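Local coordinates for protein HpcH/HpaI aldolase (Desulfitobacterium hafniense, PDB 3QZ6) that is of unknown specific function but belongs to the HpcH/HpaI aldolase/citrate lyase family of TIM-barrel proteins, at residues Y40-E46 with V67-I73; L21-Y25 with A48-F52; T51-I55 with A79-L84. One frame throughout, in Å; residues are numbered along the deposited sequence.

Interaction 1: residues Y40-E46 with V67-I73; sequences YFIVDCE and VSVLVRI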
ATOM      1  N   TYR A  40      -7.104  11.070 -10.231  1.00 18.31           N
ATOM      2  CA  TYR A  40      -7.521  11.497  -8.900  1.00 18.41           C
ATOM      3  C   TYR A  40      -7.596  10.296  -7.965  1.00 20.15           C
ATOM      4  O   TYR A  40      -7.485   9.149  -8.396  1.00 18.46           O
ATOM      5  CB  TYR A  40      -8.889  12.199  -8.957  1.00 15.85           C
ATOM      6  CG  TYR A  40     -10.052  11.264  -9.259  1.00 19.50           C
ATOM      7  CD1 TYR A  40     -10.840  10.738  -8.232  1.00 19.28           C
ATOM      8  CD2 TYR A  40     -10.356  10.902 -10.569  1.00 21.36           C
ATOM      9  CE1 TYR A  40     -11.894   9.876  -8.503  1.00 18.33           C
ATOM     10  CE2 TYR A  40     -11.401  10.043 -10.847  1.00 19.83           C
ATOM     11  CZ  TYR A  40     -12.170   9.535  -9.812  1.00 22.54           C
ATOM     12  OH  TYR A  40     -13.212   8.686 -10.098  1.00 24.43           O
ATOM     13  N   PHE A  41      -7.755  10.560  -6.676  1.00 18.58           N
ATOM     14  CA  PHE A  41      -8.110   9.499  -5.752  1.00 20.20           C
ATOM     15  C   PHE A  41      -8.965  10.089  -4.658  1.00 19.18           C
ATOM     16  O   PHE A  41      -9.008  11.309  -4.475  1.00 17.65           O
ATOM     17  CB  PHE A  41      -6.870   8.787  -5.175  1.00 15.51           C
ATOM     18  CG  PHE A  41      -5.953   9.690  -4.402  1.00 17.19           C
ATOM     19  CD1 PHE A  41      -6.135   9.887  -3.039  1.00 16.06           C
ATOM     20  CD2 PHE A  41      -4.897  10.334  -5.039  1.00 21.53           C
ATOM     21  CE1 PHE A  41      -5.280  10.708  -2.322  1.00 14.52           C
ATOM     22  CE2 PHE A  41      -4.038  11.159  -4.340  1.00 20.47           C
ATOM     23  CZ  PHE A  41      -4.213  11.343  -2.977  1.00 16.81           C
ATOM     24  N   ILE A  42      -9.668   9.224  -3.941  1.00 13.65           N
ATOM     25  CA  ILE A  42     -10.618   9.699  -2.954  1.00 17.08           C
ATOM     26  C   ILE A  42     -10.215   9.184  -1.596  1.00 19.77           C
ATOM     27  O   ILE A  42     -10.144   7.977  -1.380  1.00 16.35           O
ATOM     28  CB  ILE A  42     -12.048   9.233  -3.274  1.00 18.23           C
ATOM     29  CG1 ILE A  42     -12.405   9.565  -4.732  1.00 19.89           C
ATOM     30  CG2 ILE A  42     -13.046   9.855  -2.285  1.00 17.15           C
ATOM     31  CD1 ILE A  42     -13.895   9.439  -5.039  1.00 21.10           C
ATOM     32  N   VAL A  43      -9.928  10.103  -0.683  1.00 17.63           N
ATOM     33  CA  VAL A  43      -9.560   9.715   0.667  1.00 16.68           C
ATOM     34  C   VAL A  43     -10.835   9.344   1.419  1.00 17.07           C
ATOM     35  O   VAL A  43     -11.782  10.131   1.459  1.00 18.42           O
ATOM     36  CB  VAL A  43      -8.827  10.853   1.402  1.00 17.46           C
ATOM     37  CG1 VAL A  43      -8.471  10.418   2.831  1.00 15.75           C
ATOM     38  CG2 VAL A  43      -7.557  11.256   0.616  1.00 15.14           C
ATOM     39  N   ASP A  44     -10.864   8.151   2.005  1.00 16.78           N
ATOM     40  CA  ASP A  44     -12.063   7.692   2.705  1.00 14.85           C
ATOM     41  C   ASP A  44     -12.100   8.152   4.165  1.00 21.21           C
ATOM     42  O   ASP A  44     -11.625   7.443   5.046  1.00 19.97           O
ATOM     43  CB  ASP A  44     -12.163   6.172   2.653  1.00 17.98           C
ATOM     44  CG  ASP A  44     -13.589   5.677   2.900  1.00 28.08           C
ATOM     45  OD1 ASP A  44     -14.407   6.482   3.385  1.00 25.71           O
ATOM     46  OD2 ASP A  44     -13.884   4.499   2.610  1.00 21.66           O
ATOM     47  N   CYS A  45     -12.658   9.332   4.427  1.00 18.93           N
ATOM     48  CA  CYS A  45     -12.796   9.801   5.804  1.00 16.26           C
ATOM     49  C   CYS A  45     -14.110   9.350   6.420  1.00 18.46           C
ATOM     50  O   CYS A  45     -14.400   9.650   7.576  1.00 26.95           O
ATOM     51  CB  CYS A  45     -12.705  11.331   5.898  1.00 17.51           C
ATOM     52  SG  CYS A  45     -11.028  11.968   5.766  1.00 22.28           S
ATOM     53  N   GLU A  46     -14.925   8.660   5.645  1.00 14.39           N
ATOM     54  CA  GLU A  46     -16.151   8.099   6.196  1.00 16.32           C
ATOM     55  C   GLU A  46     -15.866   6.797   6.937  1.00 21.61           C
ATOM     56  O   GLU A  46     -16.392   6.560   8.025  1.00 19.51           O
ATOM     57  CB  GLU A  46     -17.185   7.858   5.091  1.00 19.88           C
ATOM     58  CG  GLU A  46     -18.474   7.229   5.601  1.00 21.68           C
ATOM     59  CD  GLU A  46     -19.503   7.044   4.503  1.00 28.85           C
ATOM     60  OE1 GLU A  46     -19.100   6.910   3.326  1.00 28.63           O
ATOM     61  OE2 GLU A  46     -20.712   7.048   4.817  1.00 24.76           O
ATOM     62  N   VAL A  67      -2.242  15.492  -9.728  1.00 19.29           N
ATOM     63  CA  VAL A  67      -3.263  14.537  -9.301  1.00 17.33           C
ATOM     64  C   VAL A  67      -4.256  15.277  -8.398  1.00 20.30           C
ATOM     65  O   VAL A  67      -3.854  16.093  -7.559  1.00 18.39           O
ATOM     66  CB  VAL A  67      -2.615  13.348  -8.541  1.00 19.90           C
ATOM     67  CG1 VAL A  67      -3.668  12.356  -8.062  1.00 16.82           C
ATOM     68  CG2 VAL A  67      -1.591  12.644  -9.437  1.00 19.33           C
ATOM     69  N   SER A  68      -5.548  15.018  -8.584  1.00 21.31           N
ATOM     70  CA  SER A  68      -6.565  15.684  -7.785  1.00 17.06           C
ATOM     71  C   SER A  68      -6.940  14.832  -6.575  1.00 17.40           C
ATOM     72  O   SER A  68      -7.100  13.621  -6.690  1.00 17.63           O
ATOM     73  CB  SER A  68      -7.821  15.933  -8.627  1.00 14.43           C
ATOM     74  OG  SER A  68      -7.536  16.729  -9.762  1.00 18.81           O
ATOM     75  N   VAL A  69      -7.105  15.468  -5.422  1.00 17.39           N
ATOM     76  CA  VAL A  69      -7.477  14.745  -4.212  1.00 18.86           C
ATOM     77  C   VAL A  69      -8.918  15.086  -3.856  1.00 19.87           C
ATOM     78  O   VAL A  69      -9.243  16.253  -3.654  1.00 16.16           O
ATOM     79  CB  VAL A  69      -6.562  15.127  -3.029  1.00 17.11           C
ATOM     80  CG1 VAL A  69      -6.944  14.351  -1.766  1.00 16.89           C
ATOM     81  CG2 VAL A  69      -5.071  14.887  -3.391  1.00 15.13           C
ATOM     82  N   LEU A  70      -9.790  14.081  -3.812  1.00 20.08           N
ATOM     83  CA  LEU A  70     -11.151  14.295  -3.319  1.00 17.81           C
ATOM     84  C   LEU A  70     -11.244  13.635  -1.957  1.00 15.69           C
ATOM     85  O   LEU A  70     -10.446  12.761  -1.644  1.00 14.94           O
ATOM     86  CB  LEU A  70     -12.188  13.677  -4.257  1.00 15.28           C
ATOM     87  CG  LEU A  70     -12.140  14.131  -5.720  1.00 21.11           C
ATOM     88  CD1 LEU A  70     -13.224  13.410  -6.517  1.00 21.12           C
ATOM     89  CD2 LEU A  70     -12.315  15.651  -5.831  1.00 18.16           C
ATOM     90  N   VAL A  71     -12.219  14.039  -1.155  1.00 17.79           N
ATOM     91  CA  VAL A  71     -12.416  13.410   0.142  1.00 17.46           C
ATOM     92  C   VAL A  71     -13.869  12.966   0.310  1.00 18.22           C
ATOM     93  O   VAL A  71     -14.794  13.708  -0.002  1.00 17.34           O
ATOM     94  CB  VAL A  71     -12.047  14.354   1.295  1.00 18.90           C
ATOM     95  CG1 VAL A  71     -12.136  13.606   2.642  1.00 14.75           C
ATOM     96  CG2 VAL A  71     -10.634  14.928   1.097  1.00 16.41           C
ATOM     97  N   ARG A  72     -14.059  11.745   0.800  1.00 16.17           N
ATOM     98  CA  ARG A  72     -15.383  11.261   1.161  1.00 17.97           C
ATOM     99  C   ARG A  72     -15.559  11.594   2.639  1.00 19.67           C
ATOM    100  O   ARG A  72     -14.902  11.006   3.497  1.00 19.24           O
ATOM    101  CB  ARG A  72     -15.451   9.752   0.939  1.00 20.09           C
ATOM    102  CG  ARG A  72     -16.749   9.071   1.364  1.00 27.63           C
ATOM    103  CD  ARG A  72     -16.474   7.572   1.535  1.00 35.52           C
ATOM    104  NE  ARG A  72     -17.344   6.767   0.706  1.00 40.47           N
ATOM    105  CZ  ARG A  72     -17.112   5.506   0.362  1.00 44.64           C
ATOM    106  NH1 ARG A  72     -16.016   4.881   0.766  1.00 36.91           N
ATOM    107  NH2 ARG A  72     -17.986   4.868  -0.401  1.00 52.84           N
ATOM    108  N   ILE A  73     -16.415  12.562   2.937  1.00 17.85           N
ATOM    109  CA  ILE A  73     -16.556  13.039   4.304  1.00 17.70           C
ATOM    110  C   ILE A  73     -17.727  12.352   4.992  1.00 20.33           C
ATOM    111  O   ILE A  73     -18.684  11.966   4.346  1.00 20.94           O
ATOM    112  CB  ILE A  73     -16.715  14.560   4.340  1.00 19.88           C
ATOM    113  CG1 ILE A  73     -17.898  15.003   3.464  1.00 14.16           C
ATOM    114  CG2 ILE A  73     -15.393  15.226   3.903  1.00 17.88           C
ATOM    115  CD1 ILE A  73     -18.072  16.528   3.405  1.00 21.50           C
TER
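Strand pairing is best read as an account of donors and acceptors. Between the parallel strands 40-44 and 68-72 the account alternates: Phe41 N donates to Ser68 O (3.1 Å), Leu70 N to Phe41 O (3.0 Å), Val43 N to Leu70 O (2.9 Å) and Arg72 N to Val43 O (2.9 Å), before a weak bond from Cys45 N to Arg72 O (3.0 Å) ends the ladder. The backbone N-H and C=O of Ile42 point the other way, to Thr19 and Leu21 of strand 16-21. The two strands and helix 52-65 form one beta-alpha-beta unit of the TIM barrel. Phe41, Val43, Val69 and Val71 share the sheet face that packs on this helix, with Phe41 CZ 3.7 Å from Val69 CG2, while Tyr40, Ile42 and Leu70 point into the barrel. At the C-terminal end that inner face turns polar. Asp44 OD2 meets Arg72 NH1 at 2.8 Å in a salt bridge whose hydrogen bond is weak, and accepts a further bond from Asn22; Asp44 OD1 serves His47 N. Glu46 OE1 lies 3.2 Å from Arg72 NE but well out of the guanidinium plane, a purely electrostatic bridge. Arg72 NH2 reaches Gln149, and Ser68 OG pairs with Glu90.

Interaction 2: residues L21-Y25 with A48-F52; sequences LNLVY and AAYTF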
ATOM      1  N   LEU A  21      -8.709   5.518  -1.465  1.00 15.39           N
ATOM      2  CA  LEU A  21      -7.575   5.422  -0.558  1.00 15.59           C
ATOM      3  C   LEU A  21      -8.095   5.185   0.864  1.00 20.04           C
ATOM      4  O   LEU A  21      -8.717   6.076   1.446  1.00 17.37           O
ATOM      5  CB  LEU A  21      -6.741   6.715  -0.597  1.00 15.36           C
ATOM      6  CG  LEU A  21      -5.382   6.623   0.114  1.00 20.81           C
ATOM      7  CD1 LEU A  21      -4.396   5.862  -0.776  1.00 17.77           C
ATOM      8  CD2 LEU A  21      -4.823   8.000   0.497  1.00 17.16           C
ATOM      9  N   ASN A  22      -7.848   3.994   1.419  1.00 16.35           N
ATOM     10  CA  ASN A  22      -8.356   3.642   2.747  1.00 15.54           C
ATOM     11  C   ASN A  22      -7.283   3.319   3.773  1.00 18.55           C
ATOM     12  O   ASN A  22      -7.515   3.464   4.982  1.00 18.00           O
ATOM     13  CB  ASN A  22      -9.306   2.428   2.674  1.00 14.80           C
ATOM     14  CG  ASN A  22     -10.636   2.765   2.049  1.00 21.49           C
ATOM     15  OD1 ASN A  22     -10.750   2.850   0.827  1.00 20.33           O
ATOM     16  ND2 ASN A  22     -11.655   2.965   2.884  1.00 19.68           N
ATOM     17  N   LEU A  23      -6.129   2.848   3.299  1.00 13.40           N
ATOM     18  CA  LEU A  23      -5.068   2.398   4.193  1.00 13.77           C
ATOM     19  C   LEU A  23      -3.844   3.310   4.175  1.00 15.46           C
ATOM     20  O   LEU A  23      -3.435   3.859   5.206  1.00 17.70           O
ATOM     21  CB  LEU A  23      -4.619   0.969   3.809  1.00 14.41           C
ATOM     22  CG  LEU A  23      -3.378   0.428   4.543  1.00 20.86           C
ATOM     23  CD1 LEU A  23      -3.806  -0.268   5.821  1.00 16.77           C
ATOM     24  CD2 LEU A  23      -2.547  -0.548   3.664  1.00 18.12           C
ATOM     25  N   VAL A  24      -3.233   3.448   3.004  1.00 15.62           N
ATOM     26  CA  VAL A  24      -1.925   4.100   2.918  1.00 15.40           C
ATOM     27  C   VAL A  24      -2.035   5.582   3.272  1.00 18.96           C
ATOM     28  O   VAL A  24      -2.958   6.265   2.804  1.00 14.71           O
ATOM     29  CB  VAL A  24      -1.307   3.912   1.516  1.00 16.87           C
ATOM     30  CG1 VAL A  24       0.092   4.580   1.438  1.00 14.30           C
ATOM     31  CG2 VAL A  24      -1.217   2.406   1.177  1.00 14.41           C
ATOM     32  N   TYR A  25      -1.133   6.078   4.123  1.00 15.27           N
ATOM     33  CA  TYR A  25      -1.020   7.538   4.301  1.00 17.61           C
ATOM     34  C   TYR A  25       0.375   8.091   3.975  1.00 17.88           C
ATOM     35  O   TYR A  25       0.585   9.301   3.973  1.00 17.98           O
ATOM     36  CB  TYR A  25      -1.530   8.029   5.677  1.00 11.39           C
ATOM     37  CG  TYR A  25      -1.035   7.262   6.890  1.00 13.25           C
ATOM     38  CD1 TYR A  25      -1.715   6.145   7.355  1.00 15.15           C
ATOM     39  CD2 TYR A  25       0.082   7.687   7.601  1.00 22.21           C
ATOM     40  CE1 TYR A  25      -1.271   5.446   8.482  1.00 16.60           C
ATOM     41  CE2 TYR A  25       0.529   7.000   8.730  1.00 19.70           C
ATOM     42  CZ  TYR A  25      -0.156   5.883   9.163  1.00 19.70           C
ATOM     43  OH  TYR A  25       0.293   5.198  10.277  1.00 25.55           O
ATOM     44  N   ALA A  48     -12.546   5.415   7.431  1.00 16.32           N
ATOM     45  CA  ALA A  48     -11.152   5.244   7.848  1.00 19.59           C
ATOM     46  C   ALA A  48     -10.663   6.408   8.690  1.00 17.18           C
ATOM     47  O   ALA A  48     -11.399   7.363   8.926  1.00 17.82           O
ATOM     48  CB  ALA A  48     -10.234   5.017   6.644  1.00 14.13           C
ATOM     49  N   ALA A  49      -9.413   6.333   9.141  1.00 12.10           N
ATOM     50  CA  ALA A  49      -8.964   7.200  10.225  1.00 15.06           C
ATOM     51  C   ALA A  49      -8.207   8.451   9.790  1.00 19.01           C
ATOM     52  O   ALA A  49      -7.599   9.096  10.626  1.00 18.76           O
ATOM     53  CB  ALA A  49      -8.092   6.393  11.205  1.00 14.06           C
ATOM     54  N   TYR A  50      -8.218   8.802   8.507  1.00 12.54           N
ATOM     55  CA  TYR A  50      -7.335   9.885   8.039  1.00 14.86           C
ATOM     56  C   TYR A  50      -7.515  11.189   8.819  1.00 18.41           C
ATOM     57  O   TYR A  50      -8.634  11.616   9.042  1.00 17.77           O
ATOM     58  CB  TYR A  50      -7.555  10.153   6.551  1.00 17.01           C
ATOM     59  CG  TYR A  50      -7.028   9.039   5.690  1.00 15.00           C
ATOM     60  CD1 TYR A  50      -5.698   9.023   5.278  1.00 14.77           C
ATOM     61  CD2 TYR A  50      -7.856   7.989   5.301  1.00 15.26           C
ATOM     62  CE1 TYR A  50      -5.215   7.991   4.496  1.00 15.83           C
ATOM     63  CE2 TYR A  50      -7.378   6.959   4.515  1.00 15.91           C
ATOM     64  CZ  TYR A  50      -6.065   6.963   4.122  1.00 16.15           C
ATOM     65  OH  TYR A  50      -5.589   5.927   3.355  1.00 15.00           O
ATOM     66  N   THR A  51      -6.418  11.822   9.226  1.00 14.83           N
ATOM     67  CA  THR A  51      -6.509  13.138   9.868  1.00 13.41           C
ATOM     68  C   THR A  51      -6.388  14.247   8.826  1.00 18.47           C
ATOM     69  O   THR A  51      -5.970  14.004   7.689  1.00 16.10           O
ATOM     70  CB  THR A  51      -5.381  13.333  10.867  1.00 19.65           C
ATOM     71  OG1 THR A  51      -4.142  13.417  10.143  1.00 17.50           O
ATOM     72  CG2 THR A  51      -5.331  12.164  11.862  1.00 17.42           C
ATOM     73  N   PHE A  52      -6.735  15.473   9.192  1.00 14.55           N
ATOM     74  CA  PHE A  52      -6.601  16.545   8.224  1.00 15.40           C
ATOM     75  C   PHE A  52      -5.129  16.845   7.898  1.00 11.72           C
ATOM     76  O   PHE A  52      -4.827  17.284   6.785  1.00 17.15           O
ATOM     77  CB  PHE A  52      -7.363  17.805   8.667  1.00 19.50           C
ATOM     78  CG  PHE A  52      -8.860  17.658   8.558  1.00 33.02           C
ATOM     79  CD1 PHE A  52      -9.425  16.407   8.290  1.00 35.56           C
ATOM     80  CD2 PHE A  52      -9.701  18.747   8.696  1.00 33.59           C
ATOM     81  CE1 PHE A  52     -10.798  16.244   8.182  1.00 33.64           C
ATOM     82  CE2 PHE A  52     -11.090  18.594   8.594  1.00 24.26           C
ATOM     83  CZ  PHE A  52     -11.634  17.345   8.333  1.00 32.08           C
TER
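This is a loop-to-loop contact, built around one tyrosine side chain, between the segment that follows strand 16-21 and the one that leads into helix 52-65. It illustrates how neighbouring beta-alpha loops can be joined without regular secondary structure. Tyr50 supplies most of the area that 48-52 contributes: its ring reaches across to the 21-25 loop, and its hydroxyl OH donates a hydrogen bond to Val24 O at 2.7 Å. Val24 O lies near the ring plane, as expected of a phenol hydroxyl bonded along its edge. The same Tyr50 OH sits 3.1 Å from Leu23 N, but the angle is wrong for a bond; the amide is instead taken by Asp238, whose carboxylate also receives Asn22 N and Val24 N, so that the loop is held from the start of helix 238-254 as well. Apolar contacts flank the phenol: Leu21 CD2 stands 4.0 Å from Tyr50 CZ, and Tyr25 CB 3.9 Å from Tyr50 CE1. Nearer the strands, Ala48 CB packs against Asn22 O at 3.5 Å. The same loop also meets the second subunit, where the Tyr25 ring meets that of Tyr25 of the second subunit, planes nearly perpendicular, and Leu23 O accepts from Asn26 of that chain. A zinc ion in the model lies about 4 Å from the side chain of Val24. Loops of this kind, following the C-terminal ends of the strands, form the face of a TIM barrel on which the active site is characteristically found.

Interaction 3: residues T51-I55 with A79-L84; sequences TFREI and AHVQRL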
ATOM      1  N   THR A  51      -6.418  11.822   9.226  1.00 14.83           N
ATOM      2  CA  THR A  51      -6.509  13.138   9.868  1.00 13.41           C
ATOM      3  C   THR A  51      -6.388  14.247   8.826  1.00 18.47           C
ATOM      4  O   THR A  51      -5.970  14.004   7.689  1.00 16.10           O
ATOM      5  CB  THR A  51      -5.381  13.333  10.867  1.00 19.65           C
ATOM      6  OG1 THR A  51      -4.142  13.417  10.143  1.00 17.50           O
ATOM      7  CG2 THR A  51      -5.331  12.164  11.862  1.00 17.42           C
ATOM      8  N   PHE A  52      -6.735  15.473   9.192  1.00 14.55           N
ATOM      9  CA  PHE A  52      -6.601  16.545   8.224  1.00 15.40           C
ATOM     10  C   PHE A  52      -5.129  16.845   7.898  1.00 11.72           C
ATOM     11  O   PHE A  52      -4.827  17.284   6.785  1.00 17.15           O
ATOM     12  CB  PHE A  52      -7.363  17.805   8.667  1.00 19.50           C
ATOM     13  CG  PHE A  52      -8.860  17.658   8.558  1.00 33.02           C
ATOM     14  CD1 PHE A  52      -9.425  16.407   8.290  1.00 35.56           C
ATOM     15  CD2 PHE A  52      -9.701  18.747   8.696  1.00 33.59           C
ATOM     16  CE1 PHE A  52     -10.798  16.244   8.182  1.00 33.64           C
ATOM     17  CE2 PHE A  52     -11.090  18.594   8.594  1.00 24.26           C
ATOM     18  CZ  PHE A  52     -11.634  17.345   8.333  1.00 32.08           C
ATOM     19  N   ARG A  53      -4.232  16.627   8.865  1.00 13.09           N
ATOM     20  CA  ARG A  53      -2.798  16.757   8.602  1.00 12.52           C
ATOM     21  C   ARG A  53      -2.346  15.733   7.548  1.00 14.72           C
ATOM     22  O   ARG A  53      -1.609  16.064   6.602  1.00 14.92           O
ATOM     23  CB  ARG A  53      -1.976  16.608   9.892  1.00 12.55           C
ATOM     24  CG  ARG A  53      -0.436  16.684   9.679  1.00 15.50           C
ATOM     25  CD  ARG A  53      -0.039  18.074   9.159  1.00 16.74           C
ATOM     26  NE  ARG A  53      -0.337  19.093  10.162  1.00 15.97           N
ATOM     27  CZ  ARG A  53      -0.445  20.395   9.918  1.00 15.84           C
ATOM     28  NH1 ARG A  53      -0.292  20.868   8.685  1.00 13.83           N
ATOM     29  NH2 ARG A  53      -0.722  21.228  10.914  1.00 14.01           N
ATOM     30  N   GLU A  54      -2.774  14.485   7.700  1.00 13.69           N
ATOM     31  CA  GLU A  54      -2.416  13.466   6.706  1.00 14.70           C
ATOM     32  C   GLU A  54      -2.896  13.871   5.317  1.00 17.06           C
ATOM     33  O   GLU A  54      -2.205  13.656   4.310  1.00 16.55           O
ATOM     34  CB  GLU A  54      -2.982  12.098   7.087  1.00 11.53           C
ATOM     35  CG  GLU A  54      -2.259  11.458   8.278  1.00 16.27           C
ATOM     36  CD  GLU A  54      -3.025  10.268   8.845  1.00 21.65           C
ATOM     37  OE1 GLU A  54      -4.145   9.996   8.365  1.00 19.93           O
ATOM     38  OE2 GLU A  54      -2.510   9.608   9.765  1.00 19.26           O
ATOM     39  N   ILE A  55      -4.082  14.465   5.263  1.00 14.75           N
ATOM     40  CA  ILE A  55      -4.640  14.889   3.991  1.00 13.29           C
ATOM     41  C   ILE A  55      -3.814  16.034   3.417  1.00 15.93           C
ATOM     42  O   ILE A  55      -3.492  16.028   2.243  1.00 16.29           O
ATOM     43  CB  ILE A  55      -6.127  15.242   4.124  1.00 16.06           C
ATOM     44  CG1 ILE A  55      -6.917  13.950   4.360  1.00 22.59           C
ATOM     45  CG2 ILE A  55      -6.631  15.956   2.854  1.00 14.26           C
ATOM     46  CD1 ILE A  55      -8.374  14.151   4.785  1.00 22.09           C
ATOM     47  N   ALA A  79     -16.775  22.397   9.472  1.00 17.97           N
ATOM     48  CA  ALA A  79     -15.479  21.848   9.882  1.00 18.56           C
ATOM     49  C   ALA A  79     -14.873  20.983   8.773  1.00 24.50           C
ATOM     50  O   ALA A  79     -13.683  21.095   8.473  1.00 26.41           O
ATOM     51  CB  ALA A  79     -15.608  21.045  11.172  1.00 15.46           C
ATOM     52  N   HIS A  80     -15.682  20.127   8.150  1.00 16.43           N
ATOM     53  CA  HIS A  80     -15.142  19.286   7.074  1.00 17.16           C
ATOM     54  C   HIS A  80     -14.954  20.065   5.783  1.00 23.30           C
ATOM     55  O   HIS A  80     -13.879  20.046   5.185  1.00 19.40           O
ATOM     56  CB  HIS A  80     -16.026  18.066   6.824  1.00 12.11           C
ATOM     57  CG  HIS A  80     -15.949  17.055   7.925  1.00 19.55           C
ATOM     58  ND1 HIS A  80     -16.700  17.151   9.078  1.00 23.35           N
ATOM     59  CD2 HIS A  80     -15.165  15.959   8.075  1.00 23.08           C
ATOM     60  CE1 HIS A  80     -16.411  16.136   9.874  1.00 26.02           C
ATOM     61  NE2 HIS A  80     -15.480  15.401   9.292  1.00 20.26           N
ATOM     62  N   VAL A  81     -16.000  20.755   5.353  1.00 17.80           N
ATOM     63  CA  VAL A  81     -15.972  21.360   4.029  1.00 17.84           C
ATOM     64  C   VAL A  81     -14.996  22.530   3.928  1.00 18.34           C
ATOM     65  O   VAL A  81     -14.180  22.588   3.013  1.00 17.99           O
ATOM     66  CB  VAL A  81     -17.384  21.792   3.581  1.00 17.57           C
ATOM     67  CG1 VAL A  81     -17.301  22.563   2.275  1.00 15.86           C
ATOM     68  CG2 VAL A  81     -18.282  20.546   3.437  1.00 17.14           C
ATOM     69  N   GLN A  82     -15.081  23.463   4.867  1.00 18.57           N
ATOM     70  CA  GLN A  82     -14.216  24.635   4.824  1.00 19.07           C
ATOM     71  C   GLN A  82     -12.741  24.232   4.921  1.00 19.57           C
ATOM     72  O   GLN A  82     -11.921  24.654   4.109  1.00 15.92           O
ATOM     73  CB  GLN A  82     -14.569  25.611   5.954  1.00 15.76           C
ATOM     74  CG  GLN A  82     -13.660  26.831   6.022  1.00 20.23           C
ATOM     75  CD  GLN A  82     -14.072  27.901   5.023  1.00 22.17           C
ATOM     76  OE1 GLN A  82     -15.258  28.190   4.868  1.00 16.94           O
ATOM     77  NE2 GLN A  82     -13.100  28.476   4.329  1.00 17.75           N
ATOM     78  N   ARG A  83     -12.399  23.417   5.912  1.00 17.49           N
ATOM     79  CA  ARG A  83     -10.992  23.087   6.136  1.00 15.66           C
ATOM     80  C   ARG A  83     -10.399  22.295   4.978  1.00 15.98           C
ATOM     81  O   ARG A  83      -9.272  22.552   4.558  1.00 16.69           O
ATOM     82  CB  ARG A  83     -10.801  22.310   7.442  1.00 16.63           C
ATOM     83  CG  ARG A  83     -11.273  23.065   8.699  1.00 21.78           C
ATOM     84  CD  ARG A  83     -10.985  22.235   9.958  1.00 20.21           C
ATOM     85  NE  ARG A  83      -9.554  22.244  10.278  1.00 18.71           N
ATOM     86  CZ  ARG A  83      -9.015  21.647  11.335  1.00 22.96           C
ATOM     87  NH1 ARG A  83      -9.784  20.946  12.172  1.00 15.59           N
ATOM     88  NH2 ARG A  83      -7.702  21.741  11.547  1.00 17.70           N
ATOM     89  N   LEU A  84     -11.140  21.312   4.479  1.00 16.90           N
ATOM     90  CA  LEU A  84     -10.570  20.441   3.463  1.00 16.72           C
ATOM     91  C   LEU A  84     -10.361  21.181   2.149  1.00 17.46           C
ATOM     92  O   LEU A  84      -9.371  20.941   1.467  1.00 17.35           O
ATOM     93  CB  LEU A  84     -11.407  19.170   3.266  1.00 17.02           C
ATOM     94  CG  LEU A  84     -11.342  18.192   4.453  1.00 18.80           C
ATOM     95  CD1 LEU A  84     -12.382  17.088   4.303  1.00 17.05           C
ATOM     96  CD2 LEU A  84      -9.935  17.608   4.621  1.00 15.60           C
TER
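Successive helices on the outside of a TIM barrel pack against each other, and here the start of helix 52-65 inserts a single knob into a hole of helix 78-87. The knob is Phe52, set in the first turn just after Thr51, which with Glu54 closes a capping box (Glu54 N to Thr51 OG1 and Thr51 N to Glu54 OE1, both 3.0 Å). Along the second helix, Ala79 comes first, its O 3.6 Å from Phe52 CE2 at the ring edge. His80 follows, receiving the edge of Phe52 on its ring face in an offset edge-to-face pair, with centroids 5.8 Å apart and planes at 73°; His80 ND1 is hydrogen-bonded to Asp77. One turn further, Arg83 lays a face of its guanidinium beside the ring edge, NE 3.8 Å from Phe52 CD2. Leu84 covers one face of the ring: its CD2 makes a CH-pi contact 3.8 Å from the Phe52 centroid, only 9° off the normal, and that same methyl lies 3.8 Å from Ile55 CD1.

Overall arrangement
Interaction 1 is the buried one, a sheet pairing ruled by backbone hydrogen bonds with a salt-bridge network at its C-terminal end; interactions 2 and 3 are only partly buried and rest mainly on one aromatic side chain each, Tyr50 with a hydroxyl to donate, Phe52 without polar bonds. They meet where 48-52 runs into helix 52-65: Tyr50 turns to the 21-25 loop, and Phe52, two residues on, to helix 78-87. Interaction 1 joins the strands of the unit 40-44, 52-65, 68-72, and interaction 3 its helix to the next. Asn22 ND2 meets Asp44 OD2 at 2.7 Å; Cys45 SG lies 3.6 Å from Ile55 CD1, and Ile73 CG2 3.6 Å from Leu84 CD1.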